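Local coordinates for protein Lpg2148(MvcA) (Legionella pneumophila subsp. pneumophila str. Philadelphia 1, PDB 6K11) that probably acts as a deamidase-related effector that removes ubiquitin from the host ubiquitin-conjugating enzyme UBE2N and so regulates its activity, at residues N119-F124 and S233-I238; L81-I86 and K330-N335. One frame throughout, in Å; residues are numbered along the deposited sequence.

Interaction 1 of 2, residues N119-F124 and S233-I238; sequences NLLIRF and SFTIYI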
loop_
_atom_site.group_PDB
_atom_site.type_symbol
_atom_site.label_atom_id
_atom_site.label_comp_id
_atom_site.label_asym_id
_atom_site.label_seq_id
_atom_site.Cartn_x
_atom_site.Cartn_y
_atom_site.Cartn_z
ATOM N N ASN A 119 0.136 -19.868 17.268
ATOM C CA ASN A 119 0.883 -18.721 16.758
ATOM C C ASN A 119 0.107 -18.159 15.581
ATOM O O ASN A 119 -0.152 -18.881 14.613
ATOM C CB ASN A 119 2.293 -19.113 16.318
ATOM C CG ASN A 119 3.092 -19.717 17.434
ATOM O OD1 ASN A 119 3.659 -19.012 18.263
ATOM N ND2 ASN A 119 3.132 -21.045 17.472
ATOM N N LEU A 120 -0.257 -16.883 15.663
ATOM C CA LEU A 120 -1.187 -16.270 14.723
ATOM C C LEU A 120 -0.512 -15.141 13.958
ATOM O O LEU A 120 0.224 -14.336 14.539
ATOM C CB LEU A 120 -2.415 -15.712 15.453
ATOM C CG LEU A 120 -3.299 -16.737 16.169
ATOM C CD1 LEU A 120 -4.302 -16.044 17.082
ATOM C CD2 LEU A 120 -3.998 -17.605 15.142
ATOM N N LEU A 121 -0.789 -15.078 12.662
ATOM C CA LEU A 121 -0.371 -13.973 11.805
ATOM C C LEU A 121 -1.626 -13.326 11.241
ATOM O O LEU A 121 -2.466 -14.008 10.639
ATOM C CB LEU A 121 0.543 -14.449 10.673
ATOM C CG LEU A 121 0.907 -13.398 9.610
ATOM C CD1 LEU A 121 1.773 -12.300 10.211
ATOM C CD2 LEU A 121 1.626 -14.026 8.427
ATOM N N ILE A 122 -1.760 -12.024 11.447
ATOM C CA ILE A 122 -2.869 -11.246 10.911
ATOM C C ILE A 122 -2.303 -10.254 9.908
ATOM O O ILE A 122 -1.314 -9.568 10.195
ATOM C CB ILE A 122 -3.637 -10.511 12.021
ATOM C CG1 ILE A 122 -3.896 -11.435 13.215
ATOM C CG2 ILE A 122 -4.930 -9.914 11.459
ATOM C CD1 ILE A 122 -4.341 -10.675 14.448
ATOM N N ARG A 123 -2.907 -10.191 8.735
ATOM C CA ARG A 123 -2.544 -9.194 7.738
ATOM C C ARG A 123 -3.695 -8.209 7.618
ATOM O O ARG A 123 -4.854 -8.623 7.502
ATOM C CB ARG A 123 -2.236 -9.836 6.380
ATOM C CG ARG A 123 -1.839 -8.809 5.327
ATOM C CD ARG A 123 -1.249 -9.416 4.054
ATOM N NE ARG A 123 -0.886 -8.368 3.087
ATOM C CZ ARG A 123 0.062 -8.495 2.157
ATOM N NH1 ARG A 123 0.777 -9.611 2.074
ATOM N NH2 ARG A 123 0.325 -7.491 1.335
ATOM N N PHE A 124 -3.380 -6.914 7.664
ATOM C CA PHE A 124 -4.377 -5.854 7.598
ATOM C C PHE A 124 -4.206 -5.043 6.327
ATOM O O PHE A 124 -3.087 -4.835 5.852
ATOM C CB PHE A 124 -4.279 -4.877 8.768
ATOM C CG PHE A 124 -4.617 -5.470 10.093
ATOM C CD1 PHE A 124 -3.643 -6.107 10.845
ATOM C CD2 PHE A 124 -5.903 -5.368 10.601
ATOM C CE1 PHE A 124 -3.952 -6.653 12.087
ATOM C CE2 PHE A 124 -6.218 -5.904 11.837
ATOM C CZ PHE A 124 -5.234 -6.546 12.582
ATOM N N SER A 233 -0.814 -1.121 4.456
ATOM C CA SER A 233 -0.786 -2.557 4.680
ATOM C C SER A 233 0.150 -2.809 5.850
ATOM O O SER A 233 1.151 -2.106 5.992
ATOM C CB SER A 233 -0.286 -3.286 3.425
ATOM O OG SER A 233 0.183 -4.588 3.737
ATOM N N PHE A 234 -0.193 -3.765 6.706
ATOM C CA PHE A 234 0.711 -4.151 7.786
ATOM C C PHE A 234 0.296 -5.516 8.293
ATOM O O PHE A 234 -0.756 -6.048 7.928
ATOM C CB PHE A 234 0.741 -3.117 8.938
ATOM C CG PHE A 234 -0.578 -2.926 9.670
ATOM C CD1 PHE A 234 -1.570 -2.089 9.155
ATOM C CD2 PHE A 234 -0.796 -3.530 10.913
ATOM C CE1 PHE A 234 -2.763 -1.888 9.835
ATOM C CE2 PHE A 234 -1.983 -3.319 11.607
ATOM C CZ PHE A 234 -2.975 -2.499 11.058
ATOM N N THR A 235 1.147 -6.086 9.138
ATOM C CA THR A 235 0.867 -7.374 9.734
ATOM C C THR A 235 1.024 -7.260 11.242
ATOM O O THR A 235 1.673 -6.347 11.765
ATOM C CB THR A 235 1.789 -8.477 9.167
ATOM O OG1 THR A 235 3.165 -8.064 9.284
ATOM C CG2 THR A 235 1.473 -8.739 7.705
ATOM N N ILE A 236 0.402 -8.201 11.937
ATOM C CA ILE A 236 0.555 -8.344 13.374
ATOM C C ILE A 236 0.809 -9.818 13.636
ATOM O O ILE A 236 0.122 -10.680 13.073
ATOM C CB ILE A 236 -0.681 -7.848 14.147
ATOM C CG1 ILE A 236 -0.713 -6.307 14.176
ATOM C CG2 ILE A 236 -0.666 -8.396 15.584
ATOM C CD1 ILE A 236 -1.906 -5.747 14.912
ATOM N N TYR A 237 1.797 -10.105 14.477
ATOM C CA TYR A 237 2.160 -11.475 14.817
ATOM C C TYR A 237 1.916 -11.676 16.305
ATOM O O TYR A 237 2.360 -10.870 17.129
ATOM C CB TYR A 237 3.622 -11.754 14.450
ATOM C CG TYR A 237 4.130 -13.129 14.836
ATOM C CD1 TYR A 237 3.493 -14.292 14.389
ATOM C CD2 TYR A 237 5.258 -13.260 15.639
ATOM C CE1 TYR A 237 3.975 -15.560 14.740
ATOM C CE2 TYR A 237 5.744 -14.517 15.993
ATOM C CZ TYR A 237 5.091 -15.660 15.546
ATOM O OH TYR A 237 5.576 -16.904 15.910
ATOM N N ILE A 238 1.188 -12.729 16.647
ATOM C CA ILE A 238 0.866 -13.048 18.030
ATOM C C ILE A 238 1.434 -14.428 18.346
ATOM O O ILE A 238 0.814 -15.451 18.050
ATOM C CB ILE A 238 -0.650 -12.996 18.288
ATOM C CG1 ILE A 238 -1.215 -11.642 17.857
ATOM C CG2 ILE A 238 -0.934 -13.234 19.780
ATOM C CD1 ILE A 238 -2.704 -11.664 17.546
HETATM O O HOH W 1 -2.235 -5.825 3.354
#
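Phe124 O accepts two hydrogen bonds, a longish one from Phe234 N (3.2 Å) and a shorter one from a water (2.8 Å). The same water accepts from Ser233 OG and from Arg123 NE (2.9 Å), lying at the guanidinium edge in its plane. The extended arginine chain suits this place, carrying NH1 on to Asn76 of helix 71-83, while Ser233 OG also pairs with Ser75.

The strands run antiparallel (164°), and Phe124/Phe234, Ile122/Ile236 and Leu120/Ile238 are hydrogen-bonded pairs. Ile122 N reaches Ile236 O at 2.8 Å, almost straight. These six residues share one apolar face. Phe234 holds CG between its backbone N and carbonyl carbon (chi1 63°), and its ring runs nearly parallel to that of Phe124, planes at 11°, yet slid apart. In place of a full stack, Phe124 CB sits over the Phe234 face, 3.7 Å from the centroid, a CH-pi contact. Ile236 CD1 meets Phe124 CE1 at 3.6 Å; farther along, Ile122 CD1 touches Ile238 CD1, and Leu120 pairs with Ile238 at the end of the row. Helix 278-288 packs on this aromatic end through Tyr281 and Leu285.

Leu121, Arg123 and Thr235 face helix 71-83 instead. An antiparallel sheet with helices on both faces is consistent with the papain-like fold of cysteine-dependent deamidases.

Interaction 2 of 2, residues L81-I86 and K330-N335; sequences LLLGKI and KITEIN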
loop_
_atom_site.group_PDB
_atom_site.type_symbol
_atom_site.label_atom_id
_atom_site.label_comp_id
_atom_site.label_asym_id
_atom_site.label_seq_id
_atom_site.Cartn_x
_atom_site.Cartn_y
_atom_site.Cartn_z
ATOM N N LEU A 81 8.171 -15.218 4.707
ATOM C CA LEU A 81 9.087 -15.790 5.683
ATOM C C LEU A 81 8.350 -16.669 6.682
ATOM O O LEU A 81 8.821 -17.764 7.024
ATOM C CB LEU A 81 9.852 -14.681 6.401
ATOM C CG LEU A 81 10.954 -14.053 5.543
ATOM C CD1 LEU A 81 11.445 -12.759 6.191
ATOM C CD2 LEU A 81 12.101 -15.061 5.369
ATOM N N LEU A 82 7.182 -16.228 7.143
ATOM C CA LEU A 82 6.506 -16.965 8.206
ATOM C C LEU A 82 5.720 -18.153 7.668
ATOM O O LEU A 82 5.551 -19.145 8.382
ATOM C CB LEU A 82 5.580 -16.030 8.994
ATOM C CG LEU A 82 6.167 -15.383 10.255
ATOM C CD1 LEU A 82 7.581 -14.817 9.996
ATOM C CD2 LEU A 82 5.222 -14.288 10.799
ATOM N N LEU A 83 5.237 -18.079 6.424
ATOM C CA LEU A 83 4.397 -19.132 5.868
ATOM C C LEU A 83 5.117 -20.043 4.887
ATOM O O LEU A 83 4.667 -21.179 4.688
ATOM C CB LEU A 83 3.187 -18.530 5.151
ATOM C CG LEU A 83 2.150 -17.911 6.087
ATOM C CD1 LEU A 83 1.248 -16.966 5.314
ATOM C CD2 LEU A 83 1.349 -19.037 6.729
ATOM N N GLY A 84 6.188 -19.578 4.257
ATOM C CA GLY A 84 6.729 -20.251 3.092
ATOM C C GLY A 84 5.967 -19.891 1.827
ATOM O O GLY A 84 4.827 -19.442 1.860
ATOM N N LYS A 85 6.619 -20.108 0.683
ATOM C CA LYS A 85 6.103 -19.595 -0.585
ATOM C C LYS A 85 4.708 -20.141 -0.905
ATOM O O LYS A 85 3.806 -19.383 -1.279
ATOM C CB LYS A 85 7.089 -19.928 -1.707
ATOM C CG LYS A 85 6.771 -19.292 -3.049
ATOM C CD LYS A 85 7.741 -18.157 -3.348
ATOM C CE LYS A 85 7.259 -17.275 -4.502
ATOM N NZ LYS A 85 8.253 -16.202 -4.826
ATOM N N ILE A 86 4.510 -21.455 -0.760
ATOM C CA ILE A 86 3.245 -22.080 -1.162
ATOM C C ILE A 86 2.088 -21.590 -0.295
ATOM O O ILE A 86 1.041 -21.179 -0.806
ATOM C CB ILE A 86 3.366 -23.617 -1.102
ATOM C CG1 ILE A 86 4.222 -24.139 -2.249
ATOM C CG2 ILE A 86 1.988 -24.265 -1.116
ATOM C CD1 ILE A 86 5.030 -25.366 -1.868
ATOM N N LYS A 330 -7.210 -10.512 7.503
ATOM C CA LYS A 330 -7.262 -11.947 7.298
ATOM C C LYS A 330 -6.223 -12.564 8.222
ATOM O O LYS A 330 -5.212 -11.931 8.552
ATOM C CB LYS A 330 -7.010 -12.311 5.837
ATOM C CG LYS A 330 -5.650 -11.897 5.324
ATOM C CD LYS A 330 -5.385 -12.571 3.989
ATOM C CE LYS A 330 -5.068 -11.602 2.897
ATOM N NZ LYS A 330 -5.389 -12.147 1.544
ATOM N N ILE A 331 -6.482 -13.791 8.664
ATOM C CA ILE A 331 -5.704 -14.369 9.747
ATOM C C ILE A 331 -5.389 -15.826 9.436
ATOM O O ILE A 331 -6.170 -16.529 8.792
ATOM C CB ILE A 331 -6.458 -14.207 11.093
ATOM C CG1 ILE A 331 -5.623 -14.740 12.254
ATOM C CG2 ILE A 331 -7.841 -14.859 11.021
ATOM C CD1 ILE A 331 -6.177 -14.400 13.626
ATOM N N THR A 332 -4.218 -16.273 9.890
ATOM C CA THR A 332 -3.812 -17.656 9.709
ATOM C C THR A 332 -2.920 -18.069 10.867
ATOM O O THR A 332 -2.337 -17.233 11.570
ATOM C CB THR A 332 -3.083 -17.865 8.373
ATOM O OG1 THR A 332 -2.667 -19.230 8.272
ATOM C CG2 THR A 332 -1.841 -16.959 8.292
ATOM N N GLU A 333 -2.834 -19.373 11.080
ATOM C CA GLU A 333 -1.857 -19.859 12.037
ATOM C C GLU A 333 -0.503 -20.005 11.358
ATOM O O GLU A 333 -0.402 -20.113 10.133
ATOM C CB GLU A 333 -2.302 -21.175 12.663
ATOM C CG GLU A 333 -3.749 -21.123 13.104
ATOM C CD GLU A 333 -4.355 -22.482 13.336
ATOM O OE1 GLU A 333 -5.394 -22.792 12.698
ATOM O OE2 GLU A 333 -3.813 -23.215 14.185
ATOM N N ILE A 334 0.540 -19.987 12.181
ATOM C CA ILE A 334 1.932 -20.046 11.751
ATOM C C ILE A 334 2.544 -21.307 12.343
ATOM O O ILE A 334 2.282 -21.641 13.504
ATOM C CB ILE A 334 2.703 -18.785 12.220
ATOM C CG1 ILE A 334 2.550 -17.604 11.243
ATOM C CG2 ILE A 334 4.167 -19.075 12.545
ATOM C CD1 ILE A 334 2.036 -17.946 9.903
ATOM N N ASN A 335 3.364 -22.004 11.557
ATOM C CA ASN A 335 4.193 -23.077 12.092
ATOM C C ASN A 335 5.567 -22.516 12.437
ATOM O O ASN A 335 6.353 -22.237 11.520
ATOM C CB ASN A 335 4.316 -24.216 11.078
ATOM C CG ASN A 335 5.241 -25.333 11.555
ATOM O OD1 ASN A 335 5.775 -25.297 12.668
ATOM N ND2 ASN A 335 5.419 -26.337 10.717
HETATM O O HOH W 2 4.239 -21.432 8.954
#
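Leu83 and Ile334 meet where a helix end packs beside the tail of the segment 330-335, a helix-on-sheet contact of an alpha+beta fold: residues 81-83 close helix 71-83, and residues 330-333 lie on strand 325-333. Their side chains cross at about a right angle. Leu83 carries CG anti to its carbonyl carbon, and chi2 of 162° sends CD1 out in the extended direction; CD2, the other branch, does the touching. It lies 3.4 Å from Ile334 CD1, a close methyl contact whose exact length is doubtful, since that CD1 also has an unusual torsion.

In Ile334, CG1 stands anti to the carbonyl carbon, but chi2 of -16° leaves CD1 almost eclipsed with CA, a strained conformation if the placement of CD1 is right. That torsion turns CD1 to the leucine; CG1, set by chi1, meets Leu82 CB at 4.1 Å. Flexible, unbranched-at-CB leucines on the helix and a branched isoleucine in the extended segment 330-335 suit a small apolar seam, which Leu121 of the adjacent strand extends by touching both Leu82 and Ile334.

Thr332 divides its branches between two tasks. CG2, between the backbone N and the carbonyl carbon, lies 4.1 Å from Leu83 CD2; OG1, anti to the backbone N, donates to Glu333 O at 3.1 Å. The methyl thus serves the apolar seam while the hydroxyl is satisfied within its own segment. Beyond the strand, Asn335 is the N-cap of helix 336-351: its short amide side chain lets OD1 accept from Glu337 N.

A water bridges the two backbones, donating to Leu82 O at 2.7 Å and accepting from Asn335 N at 2.8 Å.

In the fold
Strands 120-129 and 325-333 are neighbours in the antiparallel sheet, so the two interactions adjoin, their centres about 10 Å apart: Asn119 O probably accepts from Ile334 N, and Leu121 N probably donates to Thr332 O. Interaction 1 is a buried strand pairing, held by regular backbone hydrogen bonds and an aromatic-aliphatic face. Interaction 2 is smaller and partly exposed, joining a helix end to segment 330-335 by a few aliphatic contacts and a water bridge; the water in interaction 1 supplements direct backbone bonds. Helix 71-83 serves both: its earlier residues pack on the Arg123 and Thr235 face of interaction 1, and its last turn supplies Leu82 and Leu83 to interaction 2.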